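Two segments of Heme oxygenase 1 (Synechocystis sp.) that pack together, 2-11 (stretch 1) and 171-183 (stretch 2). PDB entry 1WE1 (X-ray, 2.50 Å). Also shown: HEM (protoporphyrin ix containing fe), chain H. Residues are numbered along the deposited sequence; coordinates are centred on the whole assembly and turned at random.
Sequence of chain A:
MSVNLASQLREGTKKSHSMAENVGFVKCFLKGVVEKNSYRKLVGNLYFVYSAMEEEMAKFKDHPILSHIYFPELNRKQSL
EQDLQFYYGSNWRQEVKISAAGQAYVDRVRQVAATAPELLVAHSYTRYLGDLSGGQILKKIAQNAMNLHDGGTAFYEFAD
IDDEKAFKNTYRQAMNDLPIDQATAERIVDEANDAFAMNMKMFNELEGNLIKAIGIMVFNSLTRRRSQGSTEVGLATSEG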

# COMPACT_ATOMS: atom_id res chain seq x y z
N SER A 2 -19.86 15.64 6.79
CA SER A 2 -20.39 16.76 5.98
C SER A 2 -20.76 16.34 4.55
O SER A 2 -21.70 16.88 3.97
CB SER A 2 -19.37 17.89 5.93
N VAL A 3 -20.03 15.36 3.99
CA VAL A 3 -20.28 14.90 2.63
C VAL A 3 -20.40 13.38 2.41
O VAL A 3 -21.03 12.95 1.45
CB VAL A 3 -19.20 15.44 1.66
CG1 VAL A 3 -19.43 14.92 0.24
CG2 VAL A 3 -19.23 16.96 1.67
N ASN A 4 -19.80 12.57 3.29
CA ASN A 4 -19.86 11.10 3.21
C ASN A 4 -18.93 10.48 2.13
O ASN A 4 -19.31 9.55 1.40
CB ASN A 4 -21.34 10.64 3.05
CG ASN A 4 -21.66 10.07 1.67
OD1 ASN A 4 -21.46 10.72 0.63
ND2 ASN A 4 -22.18 8.85 1.65
N LEU A 5 -17.69 10.96 2.07
CA LEU A 5 -16.74 10.46 1.09
C LEU A 5 -16.46 8.96 1.21
O LEU A 5 -16.11 8.30 0.23
CB LEU A 5 -15.42 11.26 1.16
CG LEU A 5 -14.53 11.25 2.40
CD1 LEU A 5 -13.92 9.88 2.57
CD2 LEU A 5 -13.42 12.27 2.25
N ALA A 6 -16.63 8.41 2.41
CA ALA A 6 -16.40 6.99 2.64
C ALA A 6 -17.02 6.12 1.54
O ALA A 6 -16.38 5.22 1.01
CB ALA A 6 -16.94 6.58 4.00
N SER A 7 -18.27 6.41 1.21
CA SER A 7 -18.97 5.65 0.17
C SER A 7 -18.59 6.13 -1.22
O SER A 7 -18.65 5.37 -2.19
CB SER A 7 -20.48 5.75 0.37
OG SER A 7 -20.85 5.12 1.59
N GLN A 8 -18.21 7.40 -1.32
CA GLN A 8 -17.81 7.96 -2.59
C GLN A 8 -16.47 7.37 -3.02
O GLN A 8 -16.26 7.07 -4.19
CB GLN A 8 -17.76 9.49 -2.49
CG GLN A 8 -19.14 10.11 -2.28
CD GLN A 8 -19.14 11.62 -2.35
OE1 GLN A 8 -18.69 12.21 -3.34
NE2 GLN A 8 -19.64 12.27 -1.30
N LEU A 9 -15.55 7.20 -2.07
CA LEU A 9 -14.26 6.61 -2.40
C LEU A 9 -14.47 5.14 -2.75
O LEU A 9 -13.97 4.66 -3.77
CB LEU A 9 -13.28 6.73 -1.23
CG LEU A 9 -12.57 8.08 -1.18
CD1 LEU A 9 -11.87 8.25 0.14
CD2 LEU A 9 -11.61 8.20 -2.33
N ARG A 10 -15.25 4.44 -1.93
CA ARG A 10 -15.50 3.03 -2.19
C ARG A 10 -16.14 2.78 -3.55
O ARG A 10 -15.68 1.93 -4.31
CB ARG A 10 -16.38 2.42 -1.08
CG ARG A 10 -16.64 0.92 -1.29
CD ARG A 10 -17.41 0.29 -0.14
NE ARG A 10 -17.84 -1.07 -0.47
CZ ARG A 10 -17.05 -2.14 -0.50
NH1 ARG A 10 -15.75 -2.02 -0.23
NH2 ARG A 10 -17.54 -3.33 -0.81
N GLU A 11 -17.20 3.49 -3.87
CA GLU A 11 -17.83 3.27 -5.16
C GLU A 11 -16.95 3.83 -6.26
O GLU A 11 -16.84 3.24 -7.33
CB GLU A 11 -19.21 3.94 -5.20
CG GLU A 11 -20.23 3.31 -4.26
CD GLU A 11 -20.51 1.84 -4.57
OE1 GLU A 11 -20.87 1.54 -5.73
OE2 GLU A 11 -20.38 1.00 -3.66
N TYR A 171 -12.56 4.49 11.20
CA TYR A 171 -11.88 5.11 10.07
C TYR A 171 -12.84 5.61 8.97
O TYR A 171 -12.70 6.74 8.51
CB TYR A 171 -10.83 4.15 9.48
CG TYR A 171 -9.94 4.79 8.44
CD1 TYR A 171 -10.38 4.95 7.12
CD2 TYR A 171 -8.69 5.31 8.79
CE1 TYR A 171 -9.60 5.60 6.17
CE2 TYR A 171 -7.90 5.97 7.85
CZ TYR A 171 -8.36 6.11 6.54
OH TYR A 171 -7.59 6.74 5.58
N ARG A 172 -13.79 4.78 8.55
CA ARG A 172 -14.76 5.20 7.52
C ARG A 172 -15.55 6.38 8.09
O ARG A 172 -15.80 7.37 7.42
CB ARG A 172 -15.74 4.08 7.20
CG ARG A 172 -15.17 2.87 6.50
CD ARG A 172 -16.16 1.74 6.61
NE ARG A 172 -15.80 0.57 5.83
CZ ARG A 172 -15.68 0.56 4.50
NH1 ARG A 172 -15.35 -0.57 3.88
NH2 ARG A 172 -15.87 1.68 3.80
N GLN A 173 -15.94 6.23 9.35
CA GLN A 173 -16.68 7.24 10.08
C GLN A 173 -15.87 8.53 10.04
O GLN A 173 -16.38 9.59 9.65
CB GLN A 173 -16.89 6.79 11.54
CG GLN A 173 -17.61 7.80 12.44
CD GLN A 173 -19.01 8.11 11.96
OE1 GLN A 173 -19.83 7.20 11.74
NE2 GLN A 173 -19.31 9.39 11.78
N ALA A 174 -14.61 8.43 10.45
CA ALA A 174 -13.71 9.58 10.46
C ALA A 174 -13.81 10.34 9.14
O ALA A 174 -13.92 11.57 9.14
CB ALA A 174 -12.29 9.12 10.70
N MET A 175 -13.78 9.61 8.03
CA MET A 175 -13.88 10.23 6.72
C MET A 175 -15.22 10.93 6.51
O MET A 175 -15.28 12.02 5.93
CB MET A 175 -13.67 9.19 5.62
CG MET A 175 -12.26 8.64 5.51
SD MET A 175 -11.98 7.81 3.92
CE MET A 175 -12.90 6.28 4.16
N ASN A 176 -16.30 10.29 6.97
CA ASN A 176 -17.65 10.83 6.83
C ASN A 176 -17.94 12.06 7.68
O ASN A 176 -18.99 12.69 7.54
CB ASN A 176 -18.68 9.74 7.14
CG ASN A 176 -18.65 8.62 6.12
OD1 ASN A 176 -18.83 8.84 4.92
ND2 ASN A 176 -18.42 7.40 6.60
N ASP A 177 -17.01 12.40 8.57
CA ASP A 177 -17.17 13.57 9.43
C ASP A 177 -16.12 14.62 9.07
O ASP A 177 -15.77 15.46 9.90
CB ASP A 177 -17.03 13.20 10.91
CG ASP A 177 -18.03 12.14 11.35
OD1 ASP A 177 -19.17 12.14 10.85
OD2 ASP A 177 -17.66 11.30 12.21
N LEU A 178 -15.63 14.56 7.84
CA LEU A 178 -14.61 15.50 7.37
C LEU A 178 -15.20 16.83 6.90
O LEU A 178 -16.15 16.85 6.11
CB LEU A 178 -13.80 14.87 6.23
CG LEU A 178 -12.40 14.35 6.57
CD1 LEU A 178 -12.42 13.57 7.87
CD2 LEU A 178 -11.91 13.48 5.42
N PRO A 179 -14.64 17.95 7.38
CA PRO A 179 -15.08 19.30 7.04
C PRO A 179 -14.70 19.72 5.61
O PRO A 179 -13.89 20.62 5.41
CB PRO A 179 -14.39 20.16 8.09
CG PRO A 179 -13.11 19.41 8.35
CD PRO A 179 -13.59 17.98 8.41
N ILE A 180 -15.29 19.06 4.62
CA ILE A 180 -14.99 19.38 3.23
C ILE A 180 -16.25 19.52 2.38
O ILE A 180 -17.30 18.97 2.72
CB ILE A 180 -14.09 18.30 2.58
CG1 ILE A 180 -14.84 16.97 2.49
CG2 ILE A 180 -12.81 18.13 3.39
CD1 ILE A 180 -14.12 15.90 1.71
N ASP A 181 -16.14 20.25 1.27
CA ASP A 181 -17.28 20.43 0.37
C ASP A 181 -17.23 19.42 -0.77
O ASP A 181 -16.15 19.10 -1.28
CB ASP A 181 -17.31 21.87 -0.19
CG ASP A 181 -16.11 22.20 -1.07
OD1 ASP A 181 -15.80 21.41 -1.99
OD2 ASP A 181 -15.48 23.26 -0.86
N GLN A 182 -18.39 18.92 -1.16
CA GLN A 182 -18.50 17.94 -2.23
C GLN A 182 -17.55 18.18 -3.41
O GLN A 182 -17.12 17.23 -4.07
CB GLN A 182 -19.94 17.89 -2.73
CG GLN A 182 -20.62 16.57 -2.46
CD GLN A 182 -20.04 15.45 -3.30
OE1 GLN A 182 -20.24 14.28 -3.01
NE2 GLN A 182 -19.33 15.82 -4.36
N ALA A 183 -17.23 19.44 -3.67
CA ALA A 183 -16.33 19.79 -4.77
C ALA A 183 -14.94 19.17 -4.57
O ALA A 183 -14.40 18.52 -5.46
CB ALA A 183 -16.21 21.30 -4.90
CHA HEM H . -10.64 -3.43 -0.37
CHB HEM H . -6.78 -0.92 -1.87
CHC HEM H . -5.46 -4.82 -4.44
CHD HEM H . -8.35 -7.50 -1.71
C1A HEM H . -9.80 -2.33 -0.64
C2A HEM H . -10.03 -0.94 -0.27
C3A HEM H . -8.96 -0.23 -0.73
C4A HEM H . -8.04 -1.20 -1.34
CMA HEM H . -8.71 1.25 -0.65
CAA HEM H . -11.20 -0.42 0.55
CBA HEM H . -12.54 -0.29 -0.22
CGA HEM H . -13.61 0.22 0.56
O1A HEM H . -13.90 1.47 0.38
O2A HEM H . -14.26 -0.47 1.37
C1B HEM H . -6.08 -1.76 -2.75
C2B HEM H . -4.95 -1.35 -3.57
C3B HEM H . -4.54 -2.46 -4.25
C4B HEM H . -5.48 -3.52 -3.90
CMB HEM H . -4.37 0.05 -3.58
CAB HEM H . -3.33 -2.64 -5.15
CBB HEM H . -3.36 -1.78 -6.44
C1C HEM H . -6.06 -5.91 -3.88
C2C HEM H . -5.76 -7.30 -4.18
C3C HEM H . -6.74 -8.02 -3.58
C4C HEM H . -7.43 -7.13 -2.68
CMC HEM H . -4.58 -7.77 -5.01
CAC HEM H . -7.08 -9.49 -3.82
CBC HEM H . -6.29 -10.41 -2.84
C1D HEM H . -9.25 -6.62 -1.06
C2D HEM H . -10.36 -7.06 -0.22
C3D HEM H . -10.97 -5.92 0.19
C4D HEM H . -10.27 -4.79 -0.45
CMD HEM H . -10.67 -8.50 0.05
CAD HEM H . -12.16 -5.73 1.12
CBD HEM H . -13.53 -5.58 0.32
CGD HEM H . -14.59 -5.13 1.14
O1D HEM H . -14.40 -4.18 1.99
O2D HEM H . -15.74 -5.64 1.04
NA HEM H . -8.60 -2.46 -1.31
NB HEM H . -6.39 -3.09 -2.96
NC HEM H . -7.08 -5.82 -2.90
ND HEM H . -9.20 -5.23 -1.15
FE HEM H . -7.84 -4.15 -2.08
O HOH W 1 -6.81 -4.26 -0.61

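When a helix crosses another at a steep angle, its fit depends less on long matching ridges than on a few side chains that settle into local hollows. The contact between residues 2-11 and 171-183 of this heme oxygenase illustrates the principle. The axes of helix 5-11 and helix 171-176 approach to 8.6 Å at 110°, and the chain that follows the second helix extends the surface against which the first stretch rests. Together they bury 729 Å², both sides summed.

The principal bump is Leu5. Its CA-to-CB bond points sideways, yet the p,p rotamer brings the end of the side chain nearer to the other stretch. There it forks. CD1 lies 3.1 Å from CB of Met175, a tight approach, while CD2 reaches 3.7 Å from CD2 of Leu178 and 3.7 Å from CD1 of Ile180. The hollow is thus built from one helical residue and two from the loop beyond, with the branched leucine end spanning both.

Ala6 shows the complementary case, a small side chain where the backbones run close. Its methyl points toward the second helix, and Ala6 CA lies 5.5 Å from Arg172 CA. Ala6 CB stands 3.7 Å from Arg172 O and 4.1 Å from Met175 CE, so the methyl meets both backbone and side chain. Met175 also meets Leu9, whose CD1 is 3.8 Å from Met175 SD; the long thioether therefore touches successive parts of the first helix.

Polar atoms are fitted into the same relief. The CA-to-CB bond of Asn176 points sideways, but the end of its side chain comes nearer the start of the first helix, where OD1 lies 3.0 Å from Asn4 CA and 3.1 Å from Ala6 CB. Asn176 OD1 accepts a weak hydrogen bond from Ala6 N at 3.4 Å. The closeness of the carbon atoms indicates that OD1 fills space here as well as accepting this bond.

At the loop end, Val3 presents its two methyls to different neighbours: CG2 is 3.0 Å from Ile180 O, and CG1 is 3.4 Å from Gln182 CG. Beside it, Gln8 NE2 donates to Gln182 OE1 at 2.7 Å, a weak bond, and more favourably to Asn4 OD1 at 3.1 Å within its own stretch. The fit is not a comfortable one, for Gln8 OE1 lies still closer to Gln182 OE1, at 2.6 Å, and these two acceptors cannot bond.

The far edge is completed by a ligand. Arg10 NH1 and Arg172 NH1 are like charges only 4.4 Å apart, but each donates a hydrogen bond to HEM O2A at 2.7 Å. The shared propionate oxygen offsets their repulsion and links the two stretches through the heme.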